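Local coordinates for protein CEL44C (PDB 2YIH) that hydrolyses the beta-1,4-glucan backbone of xyloglucan and probably of cellulose, as a family 44 endo-glucanase with a TIM-barrel catalytic domain, at residues Q137-K142 and Y156-E161; L110-Y115 and K206-R211. The protein carries 8 engineered substitutions. All blocks are in the same frame, centred on the assembly; numbering follows the deposited sequence.

How the contacts relate
Both contacts lie on one side of the TIM barrel of this family 44 glycoside hydrolase, their centres about 12 Å apart. Contact 2 comes first and last along the chain. Its loop 110-115 leaves barrel strand 105-110, and its other half is the early part of helix 205-222. Contact 1 falls between these two in sequence, on strands 135-139 and 156-158 and the start of helix 159-170. Strand 115-117 completes a small three-stranded sheet with them. The backbone joins the contacts where Val138 N lies 3.0 Å from Gly114 O, a probable hydrogen bond. The excursion between barrel strand 105-110 and helix 159-170 carries the small sheet and most protein ligands of a calcium site, Glu56 coming from earlier in the chain.

Contact 1 (Q137-K142 and Y156-E161); sequences QVVNAK and YVYVDE. Engineered in segment 156-161: Tyr156 (natural residue Arg). With CA (calcium ion), chain C.
Lys142 lays its side chain across the ring of Tyr158 at about a right angle. Its CG sits over the centre of one ring face, 3.5 Å from the centroid and 7° off the ring normal, a CH-pi contact. CG is anti to the backbone N (chi1 -169°), and the rest of the chain is extended. NZ therefore runs on past the ring and forms a salt bridge with Glu161 OE2 at 2.7 Å. NZ also bonds Pro145 O and Gln147 OE1, while Glu161 OE2 accepts from Gln147 N. An alanine here removes CG and everything beyond it, which would probably uncover the centre of the Tyr158 face and leave Glu161 without its cationic mate.

Val139 lies alongside Tyr158, pointing the same way, with CB 3.6 Å from Tyr158 CD1. Its CG2 turns to Tyr156, an engineered residue (arginine in nature), and lies 3.7 Å from CD1 of that ring. Gln137 runs beside Tyr156, pointing the same way. Gln137, Val139, Tyr156 and Tyr158 share one face of the sheet.

The backbones form two parallel strands, 135-139 and 156-158, linked by bonds such as Val139 N to Val157 O at 2.9 Å. The second strand passes directly into helix 159-170, with Tyr158 at its N-cap position. Beyond the first strand, Lys142 N bonds Asp160 OD1 at 3.0 Å, on the syn side of the carboxylate and 25° out of its plane.

On the other face, Val138 and Val157 pack on Val116. Val138 CG1 presses against Val159 CG2 at 3.5 Å, tighter than usual for two methyl groups. At the strand start, Tyr156 O binds the calcium ion, with Glu56, Asp151, Asp154 and two waters among the other ligands.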
loop_
_atom_site.group_PDB
_atom_site.type_symbol
_atom_site.label_atom_id
_atom_site.label_comp_id
_atom_site.label_asym_id
_atom_site.label_seq_id
_atom_site.Cartn_x
_atom_site.Cartn_y
_atom_site.Cartn_z
ATOM N N GLN A 137 9.064 -13.542 -24.503
ATOM C CA GLN A 137 9.316 -12.097 -24.553
ATOM C C GLN A 137 8.008 -11.339 -24.357
ATOM O O GLN A 137 6.968 -11.697 -24.934
ATOM C CB GLN A 137 9.903 -11.712 -25.912
ATOM C CG GLN A 137 11.232 -12.285 -26.195
ATOM C CD GLN A 137 11.792 -11.775 -27.530
ATOM O OE1 GLN A 137 11.482 -10.647 -27.973
ATOM N NE2 GLN A 137 12.596 -12.605 -28.180
ATOM N N VAL A 138 8.074 -10.261 -23.588
ATOM C CA VAL A 138 6.932 -9.318 -23.450
ATOM C C VAL A 138 6.922 -8.298 -24.608
ATOM O O VAL A 138 7.981 -7.718 -24.969
ATOM C CB VAL A 138 7.011 -8.574 -22.101
ATOM C CG1 VAL A 138 5.912 -7.462 -22.001
ATOM C CG2 VAL A 138 6.852 -9.556 -20.918
ATOM N N VAL A 139 5.757 -8.127 -25.235
ATOM C CA VAL A 139 5.576 -7.074 -26.248
ATOM C C VAL A 139 4.376 -6.267 -25.787
ATOM O O VAL A 139 3.329 -6.846 -25.468
ATOM C CB VAL A 139 5.295 -7.731 -27.641
ATOM C CG1 VAL A 139 4.896 -6.702 -28.696
ATOM C CG2 VAL A 139 6.568 -8.554 -28.092
ATOM N N ASN A 140 4.537 -4.946 -25.746
ATOM C CA ASN A 140 3.510 -4.109 -25.153
ATOM C C ASN A 140 2.302 -3.988 -26.037
ATOM O O ASN A 140 1.146 -4.089 -25.546
ATOM C CB ASN A 140 4.074 -2.732 -24.823
ATOM C CG ASN A 140 5.032 -2.787 -23.671
ATOM O OD1 ASN A 140 4.919 -3.663 -22.794
ATOM N ND2 ASN A 140 6.014 -1.912 -23.687
ATOM N N ALA A 141 2.544 -3.780 -27.334
ATOM C CA ALA A 141 1.439 -3.600 -28.319
ATOM C C ALA A 141 1.511 -4.641 -29.454
ATOM O O ALA A 141 2.489 -4.685 -30.231
ATOM C CB ALA A 141 1.463 -2.168 -28.892
ATOM N N LYS A 142 0.493 -5.486 -29.528
ATOM C CA LYS A 142 0.470 -6.604 -30.464
ATOM C C LYS A 142 0.475 -6.143 -31.922
ATOM O O LYS A 142 1.105 -6.785 -32.785
ATOM C CB LYS A 142 -0.771 -7.484 -30.202
ATOM C CG LYS A 142 -0.726 -8.806 -30.955
ATOM C CD LYS A 142 -2.011 -9.639 -30.722
ATOM C CE LYS A 142 -1.779 -11.060 -31.304
ATOM N NZ LYS A 142 -3.078 -11.862 -31.264
ATOM N N TYR A 156 5.868 -15.171 -27.353
ATOM C CA TYR A 156 5.499 -13.798 -26.994
ATOM C C TYR A 156 4.348 -13.790 -26.033
ATOM O O TYR A 156 3.464 -14.640 -26.134
ATOM C CB TYR A 156 5.029 -13.028 -28.235
ATOM C CG TYR A 156 6.137 -12.887 -29.254
ATOM C CD1 TYR A 156 7.217 -12.061 -28.992
ATOM C CD2 TYR A 156 6.127 -13.651 -30.430
ATOM C CE1 TYR A 156 8.276 -11.965 -29.908
ATOM C CE2 TYR A 156 7.161 -13.580 -31.334
ATOM C CZ TYR A 156 8.218 -12.739 -31.088
ATOM O OH TYR A 156 9.248 -12.651 -31.983
ATOM N N VAL A 157 4.280 -12.735 -25.231
ATOM C CA VAL A 157 3.051 -12.444 -24.497
ATOM C C VAL A 157 2.784 -10.969 -24.757
ATOM O O VAL A 157 3.704 -10.177 -24.715
ATOM C CB VAL A 157 3.255 -12.732 -22.989
ATOM C CG1 VAL A 157 2.133 -12.216 -22.195
ATOM C CG2 VAL A 157 3.414 -14.266 -22.782
ATOM N N TYR A 158 1.553 -10.620 -25.128
ATOM C CA TYR A 158 1.263 -9.249 -25.534
ATOM C C TYR A 158 0.482 -8.565 -24.435
ATOM O O TYR A 158 -0.587 -9.018 -24.077
ATOM C CB TYR A 158 0.401 -9.279 -26.797
ATOM C CG TYR A 158 1.146 -9.836 -27.997
ATOM C CD1 TYR A 158 2.154 -9.090 -28.599
ATOM C CD2 TYR A 158 0.886 -11.138 -28.479
ATOM C CE1 TYR A 158 2.851 -9.574 -29.712
ATOM C CE2 TYR A 158 1.604 -11.658 -29.584
ATOM C CZ TYR A 158 2.575 -10.860 -30.182
ATOM O OH TYR A 158 3.247 -11.342 -31.291
ATOM N N VAL A 159 0.973 -7.446 -23.926
ATOM C CA VAL A 159 0.337 -6.890 -22.726
ATOM C C VAL A 159 -0.995 -6.254 -23.099
ATOM O O VAL A 159 -1.986 -6.414 -22.366
ATOM C CB VAL A 159 1.236 -5.891 -21.993
ATOM C CG1 VAL A 159 0.527 -5.412 -20.724
ATOM C CG2 VAL A 159 2.558 -6.544 -21.614
ATOM N N ASP A 160 -1.065 -5.560 -24.237
ATOM C CA ASP A 160 -2.331 -4.920 -24.579
ATOM C C ASP A 160 -3.437 -5.929 -24.912
ATOM O O ASP A 160 -4.618 -5.658 -24.686
ATOM C CB ASP A 160 -2.171 -3.790 -25.637
ATOM C CG ASP A 160 -1.760 -4.293 -27.016
ATOM O OD1 ASP A 160 -1.342 -5.453 -27.196
ATOM O OD2 ASP A 160 -1.836 -3.460 -27.949
ATOM N N GLU A 161 -3.044 -7.108 -25.389
ATOM C CA GLU A 161 -3.966 -8.225 -25.591
ATOM C C GLU A 161 -4.570 -8.670 -24.253
ATOM O O GLU A 161 -5.757 -8.979 -24.152
ATOM C CB GLU A 161 -3.248 -9.392 -26.278
ATOM C CG GLU A 161 -4.209 -10.526 -26.645
ATOM C CD GLU A 161 -3.587 -11.503 -27.609
ATOM O OE1 GLU A 161 -2.557 -12.097 -27.268
ATOM O OE2 GLU A 161 -4.093 -11.613 -28.744
HETATM CA CA CA C . 1.873 -16.291 -26.667
HETATM O O HOH W 1 0.946 -14.773 -28.368
HETATM O O HOH W 2 3.356 -17.998 -25.899
#

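Contact 2 (L110-Y115 and K206-R211); sequences LPMAGY and KELVDR
Met112 reaches from the loop after barrel strand 105-110 to helix 205-222, so the contact joins a loop of the TIM barrel to a helix on its flank. The tight part is the buried thioether. CG is anti to the backbone N (chi1 -154°), and CG and SD pack on the Arg211 backbone and CB, with SD 3.6 Å from Arg211 C. The chain bends at its last torsion (chi3 53°). CE then meets Leu208 CD1 at 3.7 Å, the two side chains crossing at about a right angle. Ser212 and Leu215 of the same helix also touch Met112.

The looser side is the outer end of the partly exposed Arg211. Its chain is extended from CG to NE, and CD comes 3.5 Å from Met112 O. The guanidinium lies under Ala113 O, which stands 3.7 Å above the plane and toward the rim. Gly114 passes near NH1; with its backbone torsions a CB would collide with the preceding carbonyl oxygen.

Within the helix, Glu207 fixes the guanidinium from its edge and also accepts from His199. Arg211 NE bonds Glu207 OE2 at 2.8 Å, nearly in the guanidinium plane, using the anti lone pair of that oxygen.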
loop_
_atom_site.group_PDB
_atom_site.type_symbol
_atom_site.label_atom_id
_atom_site.label_comp_id
_atom_site.label_asym_id
_atom_site.label_seq_id
_atom_site.Cartn_x
_atom_site.Cartn_y
_atom_site.Cartn_z
ATOM N N LEU A 110 1.438 -5.361 -14.273
ATOM C CA LEU A 110 1.727 -5.775 -15.670
ATOM C C LEU A 110 3.232 -5.902 -15.759
ATOM O O LEU A 110 3.958 -5.262 -14.983
ATOM C CB LEU A 110 1.247 -4.695 -16.649
ATOM C CG LEU A 110 -0.280 -4.483 -16.617
ATOM C CD1 LEU A 110 -0.644 -3.420 -17.637
ATOM C CD2 LEU A 110 -0.979 -5.787 -16.955
ATOM N N PRO A 111 3.726 -6.739 -16.686
ATOM C CA PRO A 111 5.184 -7.024 -16.687
ATOM C C PRO A 111 5.967 -5.983 -17.516
ATOM O O PRO A 111 5.514 -5.604 -18.608
ATOM C CB PRO A 111 5.268 -8.393 -17.398
ATOM C CG PRO A 111 4.075 -8.361 -18.364
ATOM C CD PRO A 111 2.961 -7.612 -17.606
ATOM N N MET A 112 7.168 -5.620 -17.057
ATOM C CA MET A 112 7.957 -4.621 -17.780
ATOM C C MET A 112 9.458 -4.961 -17.800
ATOM O O MET A 112 10.238 -4.311 -18.483
ATOM C CB MET A 112 7.689 -3.231 -17.150
ATOM C CG MET A 112 7.888 -2.084 -18.069
ATOM S SD MET A 112 7.492 -0.493 -17.306
ATOM C CE MET A 112 8.489 -0.526 -15.812
ATOM N N ALA A 113 9.879 -5.972 -17.046
ATOM C CA ALA A 113 11.306 -6.274 -16.982
ATOM C C ALA A 113 11.801 -6.905 -18.278
ATOM O O ALA A 113 13.005 -6.846 -18.572
ATOM C CB ALA A 113 11.639 -7.169 -15.742
ATOM N N GLY A 114 10.880 -7.524 -19.023
ATOM C CA GLY A 114 11.048 -7.793 -20.449
ATOM C C GLY A 114 10.677 -9.218 -20.870
ATOM O O GLY A 114 10.486 -9.489 -22.074
ATOM N N TYR A 115 10.627 -10.133 -19.904
ATOM C CA TYR A 115 10.234 -11.524 -20.156
ATOM C C TYR A 115 9.305 -12.064 -19.075
ATOM O O TYR A 115 9.343 -11.599 -17.914
ATOM C CB TYR A 115 11.482 -12.437 -20.180
ATOM C CG TYR A 115 12.514 -12.036 -21.239
ATOM C CD1 TYR A 115 13.438 -11.014 -20.988
ATOM C CD2 TYR A 115 12.527 -12.658 -22.489
ATOM C CE1 TYR A 115 14.367 -10.631 -21.960
ATOM C CE2 TYR A 115 13.472 -12.298 -23.460
ATOM C CZ TYR A 115 14.333 -11.252 -23.208
ATOM O OH TYR A 115 15.325 -10.940 -24.133
ATOM N N LYS A 206 17.014 6.310 -17.443
ATOM C CA LYS A 206 16.366 6.560 -18.732
ATOM C C LYS A 206 15.669 5.304 -19.232
ATOM O O LYS A 206 14.539 5.377 -19.732
ATOM C CB LYS A 206 17.371 7.081 -19.771
ATOM C CG LYS A 206 16.723 7.407 -21.128
ATOM C CD LYS A 206 17.802 7.638 -22.184
ATOM C CE LYS A 206 17.213 8.230 -23.468
ATOM N NZ LYS A 206 16.386 7.254 -24.213
ATOM N N GLU A 207 16.327 4.150 -19.074
ATOM C CA GLU A 207 15.689 2.868 -19.428
ATOM C C GLU A 207 14.308 2.728 -18.772
ATOM O O GLU A 207 13.344 2.311 -19.410
ATOM C CB GLU A 207 16.563 1.679 -18.994
ATOM C CG GLU A 207 15.879 0.343 -19.277
ATOM C CD GLU A 207 16.599 -0.841 -18.648
ATOM O OE1 GLU A 207 17.651 -0.638 -18.001
ATOM O OE2 GLU A 207 16.094 -1.976 -18.787
ATOM N N LEU A 208 14.268 2.972 -17.469
ATOM C CA LEU A 208 13.021 2.811 -16.712
ATOM C C LEU A 208 11.933 3.728 -17.276
ATOM O O LEU A 208 10.801 3.292 -17.494
ATOM C CB LEU A 208 13.256 3.074 -15.240
ATOM C CG LEU A 208 12.000 2.864 -14.380
ATOM C CD1 LEU A 208 11.367 1.482 -14.624
ATOM C CD2 LEU A 208 12.355 3.075 -12.914
ATOM N N VAL A 209 12.276 4.991 -17.517
ATOM C CA VAL A 209 11.294 5.913 -18.107
ATOM C C VAL A 209 10.823 5.431 -19.481
ATOM O O VAL A 209 9.631 5.423 -19.768
ATOM C CB VAL A 209 11.836 7.356 -18.189
ATOM C CG1 VAL A 209 10.925 8.238 -19.107
ATOM C CG2 VAL A 209 11.929 7.943 -16.790
ATOM N N ASP A 210 11.754 5.027 -20.338
ATOM C CA ASP A 210 11.385 4.537 -21.662
ATOM C C ASP A 210 10.470 3.302 -21.611
ATOM O O ASP A 210 9.484 3.227 -22.338
ATOM C CB ASP A 210 12.638 4.237 -22.509
ATOM C CG ASP A 210 13.391 5.506 -22.933
ATOM O OD1 ASP A 210 12.836 6.628 -22.862
ATOM O OD2 ASP A 210 14.565 5.355 -23.330
ATOM N N ARG A 211 10.807 2.330 -20.747
ATOM C CA ARG A 211 9.974 1.130 -20.618
ATOM C C ARG A 211 8.582 1.504 -20.121
ATOM O O ARG A 211 7.587 0.950 -20.582
ATOM C CB ARG A 211 10.618 0.157 -19.627
ATOM C CG ARG A 211 11.780 -0.619 -20.232
ATOM C CD ARG A 211 12.344 -1.606 -19.216
ATOM N NE ARG A 211 13.529 -2.298 -19.740
ATOM C CZ ARG A 211 13.472 -3.359 -20.545
ATOM N NH1 ARG A 211 12.294 -3.842 -20.933
ATOM N NH2 ARG A 211 14.593 -3.905 -21.018
#